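Local coordinates for hyaluronidase (Thermobaculum terrenum, PDB 5DIY), which probably acts as a family 84 glycoside hydrolase, an O-GlcNAcase that removes N-acetylglucosamine from O-GlcNAc-modified proteins, at residues Glu11-Pro17 with Pro42-Leu46. Numbering follows the deposited sequence.
Sequences EGFYGKP and PKQDL. With NAG (2-acetamido-2-deoxy-beta-D-glucopyranose), chain E.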
ATOM      1  N   GLU C  11       8.220  -0.573   9.362  1.00 24.30           N
ATOM      2  CA  GLU C  11       7.060  -1.374   9.739  1.00 24.44           C
ATOM      3  C   GLU C  11       6.153  -0.457  10.553  1.00 24.24           C
ATOM      4  O   GLU C  11       6.204  -0.464  11.775  1.00 23.13           O
ATOM      5  CB  GLU C  11       7.455  -2.635  10.519  1.00 25.01           C
ATOM      6  CG  GLU C  11       6.250  -3.529  10.805  1.00 25.47           C
ATOM      7  CD  GLU C  11       6.579  -4.825  11.526  1.00 26.25           C
ATOM      8  OE1 GLU C  11       7.763  -5.222  11.605  1.00 25.91           O
ATOM      9  OE2 GLU C  11       5.621  -5.459  12.027  1.00 27.28           O
ATOM     10  N   GLY C  12       5.350   0.341   9.847  1.00 24.61           N
ATOM     11  CA  GLY C  12       4.518   1.395  10.446  1.00 25.02           C
ATOM     12  C   GLY C  12       3.045   1.333  10.076  1.00 24.99           C
ATOM     13  O   GLY C  12       2.323   2.325  10.193  1.00 25.72           O
ATOM     14  N   PHE C  13       2.590   0.155   9.667  1.00 25.20           N
ATOM     15  CA  PHE C  13       1.225  -0.025   9.165  1.00 25.38           C
ATOM     16  C   PHE C  13       0.277  -0.419  10.294  1.00 25.65           C
ATOM     17  O   PHE C  13       0.721  -0.789  11.379  1.00 25.43           O
ATOM     18  CB  PHE C  13       1.186  -1.050   8.017  1.00 25.63           C
ATOM     19  CG  PHE C  13       1.853  -2.364   8.337  1.00 26.05           C
ATOM     20  CD1 PHE C  13       1.239  -3.289   9.172  1.00 26.46           C
ATOM     21  CD2 PHE C  13       3.107  -2.664   7.819  1.00 26.17           C
ATOM     22  CE1 PHE C  13       1.863  -4.484   9.484  1.00 26.80           C
ATOM     23  CE2 PHE C  13       3.733  -3.859   8.124  1.00 26.51           C
ATOM     24  CZ  PHE C  13       3.112  -4.768   8.958  1.00 26.77           C
ATOM     25  N   TYR C  14      -1.020  -0.293  10.026  1.00 26.26           N
ATOM     26  CA  TYR C  14      -2.074  -0.875  10.857  1.00 27.48           C
ATOM     27  C   TYR C  14      -2.322  -2.300  10.358  1.00 28.65           C
ATOM     28  O   TYR C  14      -2.044  -2.621   9.198  1.00 29.72           O
ATOM     29  CB  TYR C  14      -3.380  -0.074  10.757  1.00 28.17           C
ATOM     30  CG  TYR C  14      -3.346   1.344  11.315  1.00 28.87           C
ATOM     31  CD1 TYR C  14      -2.858   2.407  10.553  1.00 29.19           C
ATOM     32  CD2 TYR C  14      -3.841   1.629  12.596  1.00 29.05           C
ATOM     33  CE1 TYR C  14      -2.842   3.707  11.057  1.00 29.49           C
ATOM     34  CE2 TYR C  14      -3.831   2.924  13.108  1.00 28.28           C
ATOM     35  CZ  TYR C  14      -3.330   3.958  12.339  1.00 29.23           C
ATOM     36  OH  TYR C  14      -3.327   5.242  12.841  1.00 30.00           O
ATOM     37  N   GLY C  15      -2.898  -3.130  11.220  1.00 29.79           N
ATOM     38  CA  GLY C  15      -3.091  -4.557  10.943  1.00 30.28           C
ATOM     39  C   GLY C  15      -2.077  -5.436  11.642  1.00 30.57           C
ATOM     40  O   GLY C  15      -1.278  -4.967  12.444  1.00 31.33           O
ATOM     41  N   LYS C  16      -2.113  -6.721  11.311  1.00 32.07           N
ATOM     42  CA  LYS C  16      -1.305  -7.749  11.971  1.00 31.75           C
ATOM     43  C   LYS C  16       0.187  -7.462  11.818  1.00 31.44           C
ATOM     44  O   LYS C  16       0.686  -7.448  10.694  1.00 31.92           O
ATOM     45  CB  LYS C  16      -1.630  -9.126  11.370  1.00 32.50           C
ATOM     46  CG  LYS C  16      -0.988 -10.309  12.078  1.00 33.21           C
ATOM     47  CD  LYS C  16      -1.125 -11.572  11.246  1.00 34.14           C
ATOM     48  CE  LYS C  16      -0.505 -12.765  11.946  1.00 34.13           C
ATOM     49  NZ  LYS C  16       0.960 -12.603  12.139  1.00 34.66           N
ATOM     50  N   PRO C  17       0.907  -7.224  12.941  1.00 30.96           N
ATOM     51  CA  PRO C  17       2.353  -7.012  12.820  1.00 30.23           C
ATOM     52  C   PRO C  17       3.087  -8.212  12.220  1.00 30.45           C
ATOM     53  O   PRO C  17       2.621  -9.349  12.327  1.00 31.78           O
ATOM     54  CB  PRO C  17       2.796  -6.780  14.272  1.00 30.81           C
ATOM     55  CG  PRO C  17       1.582  -6.274  14.965  1.00 30.27           C
ATOM     56  CD  PRO C  17       0.443  -7.004  14.326  1.00 30.86           C
ATOM     57  N   PRO C  42       4.979  -0.837  14.457  1.00 27.19           N
ATOM     58  CA  PRO C  42       3.656  -1.370  14.119  1.00 27.29           C
ATOM     59  C   PRO C  42       2.564  -0.747  14.980  1.00 27.78           C
ATOM     60  O   PRO C  42       2.680  -0.740  16.208  1.00 27.71           O
ATOM     61  CB  PRO C  42       3.793  -2.874  14.391  1.00 27.39           C
ATOM     62  CG  PRO C  42       4.898  -2.982  15.377  1.00 27.86           C
ATOM     63  CD  PRO C  42       5.852  -1.874  15.038  1.00 27.38           C
ATOM     64  N   LYS C  43       1.530  -0.215  14.327  1.00 28.75           N
ATOM     65  CA  LYS C  43       0.450   0.503  15.016  1.00 29.88           C
ATOM     66  C   LYS C  43      -0.323  -0.372  16.005  1.00 31.18           C
ATOM     67  O   LYS C  43      -0.789   0.142  17.015  1.00 30.65           O
ATOM     68  CB  LYS C  43      -0.536   1.130  14.014  1.00 29.88           C
ATOM     69  CG  LYS C  43      -0.039   2.381  13.298  1.00 29.36           C
ATOM     70  CD  LYS C  43      -0.111   3.624  14.184  1.00 28.19           C
ATOM     71  CE  LYS C  43       0.071   4.911  13.388  1.00 27.61           C
ATOM     72  NZ  LYS C  43       1.390   5.001  12.693  1.00 27.13           N
ATOM     73  N   GLN C  44      -0.455  -1.671  15.716  1.00 33.23           N
ATOM     74  CA  GLN C  44      -1.220  -2.595  16.576  1.00 36.01           C
ATOM     75  C   GLN C  44      -0.433  -3.207  17.740  1.00 35.38           C
ATOM     76  O   GLN C  44      -1.017  -3.937  18.541  1.00 36.30           O
ATOM     77  CB  GLN C  44      -1.857  -3.724  15.751  1.00 38.09           C
ATOM     78  CG  GLN C  44      -2.779  -3.246  14.647  1.00 41.65           C
ATOM     79  CD  GLN C  44      -3.981  -2.454  15.146  1.00 44.02           C
ATOM     80  OE1 GLN C  44      -4.638  -2.833  16.117  1.00 47.23           O
ATOM     81  NE2 GLN C  44      -4.279  -1.356  14.471  1.00 45.12           N
ATOM     82  N   ASP C  45       0.869  -2.932  17.836  1.00 34.45           N
ATOM     83  CA  ASP C  45       1.618  -3.198  19.070  1.00 34.27           C
ATOM     84  C   ASP C  45       1.156  -2.157  20.089  1.00 34.72           C
ATOM     85  O   ASP C  45       1.459  -0.970  19.940  1.00 33.37           O
ATOM     86  CB  ASP C  45       3.138  -3.107  18.823  1.00 34.33           C
ATOM     87  CG  ASP C  45       3.978  -3.289  20.098  1.00 33.67           C
ATOM     88  OD1 ASP C  45       3.425  -3.461  21.206  1.00 32.32           O
ATOM     89  OD2 ASP C  45       5.216  -3.245  19.984  1.00 33.67           O
ATOM     90  N   LEU C  46       0.415  -2.595  21.109  1.00 35.20           N
ATOM     91  CA  LEU C  46      -0.112  -1.679  22.142  1.00 36.93           C
ATOM     92  C   LEU C  46       0.986  -0.870  22.836  1.00 36.79           C
ATOM     93  O   LEU C  46       0.803   0.317  23.139  1.00 37.27           O
ATOM     94  CB  LEU C  46      -0.941  -2.441  23.196  1.00 37.87           C
ATOM     95  CG  LEU C  46      -2.375  -2.830  22.811  1.00 38.37           C
ATOM     96  CD1 LEU C  46      -2.989  -3.707  23.895  1.00 38.48           C
ATOM     97  CD2 LEU C  46      -3.242  -1.598  22.562  1.00 38.63           C
TER
HETATM   98  C1  NAG E 101      -1.328   6.782   8.036  1.00 30.22           C
HETATM   99  C2  NAG E 101      -0.308   6.255   9.065  1.00 28.79           C
HETATM  100  C3  NAG E 101       0.287   4.888   8.717  1.00 28.24           C
HETATM  101  C4  NAG E 101      -0.661   4.106   7.823  1.00 27.66           C
HETATM  102  C5  NAG E 101      -0.835   4.871   6.521  1.00 28.46           C
HETATM  103  C6  NAG E 101      -1.789   4.173   5.538  1.00 28.96           C
HETATM  104  C7  NAG E 101       1.574   7.727   8.422  1.00 27.82           C
HETATM  105  C8  NAG E 101       2.575   8.718   8.946  1.00 27.67           C
HETATM  106  N2  NAG E 101       0.735   7.238   9.336  1.00 28.11           N
HETATM  107  O3  NAG E 101       0.543   4.170   9.929  1.00 27.75           O
HETATM  108  O4  NAG E 101      -0.109   2.826   7.518  1.00 26.20           O
HETATM  109  O5  NAG E 101      -1.228   6.233   6.717  1.00 29.59           O
HETATM  110  O6  NAG E 101      -3.056   3.884   6.134  1.00 28.75           O
HETATM  111  O7  NAG E 101       1.539   7.411   7.240  1.00 27.28           O
HETATM  112  O   HOH W   1       0.334  -2.862  13.247  1.00 28.04           O
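K43 lies over one face of the Y14 ring: its CG stands 3.6 Å from the ring centroid, only 5° off the normal, a CH-pi contact. The lysine chain bends at chi2 (-78°), bringing CE to 3.5 Å from Y14 OH. A second bend, at chi4, turns NZ away from the hydroxyl to donate to O3 of the N-acetylglucosamine (3.0 Å), with a salt bridge to D119; the same O3 donates to G12 O at 2.6 Å, so both loops grip one sugar hydroxyl. K43 N donates to F13 O (3.1 Å, 160° at hydrogen), and a water bridges the backbones, bonded to F13 O, G15 O and Q44 N. Y14 OH bonds to N120, the engineered residue at the predicted proton-donor position; an alanine in place of Y14 would probably leave the K43 methylenes less confined and N120 without this hydroxyl partner. Exposed Q44 sets NE2 at the ring edge. Toward solvent, partly exposed P17 makes thinner contacts, its CB 4.0 Å from P42 CB. These loops follow neighbouring parallel strands 6-11 and 37-40 of the TIM barrel, lining its active-site end, while helix 20-32 packs through R23 against P17 and P42.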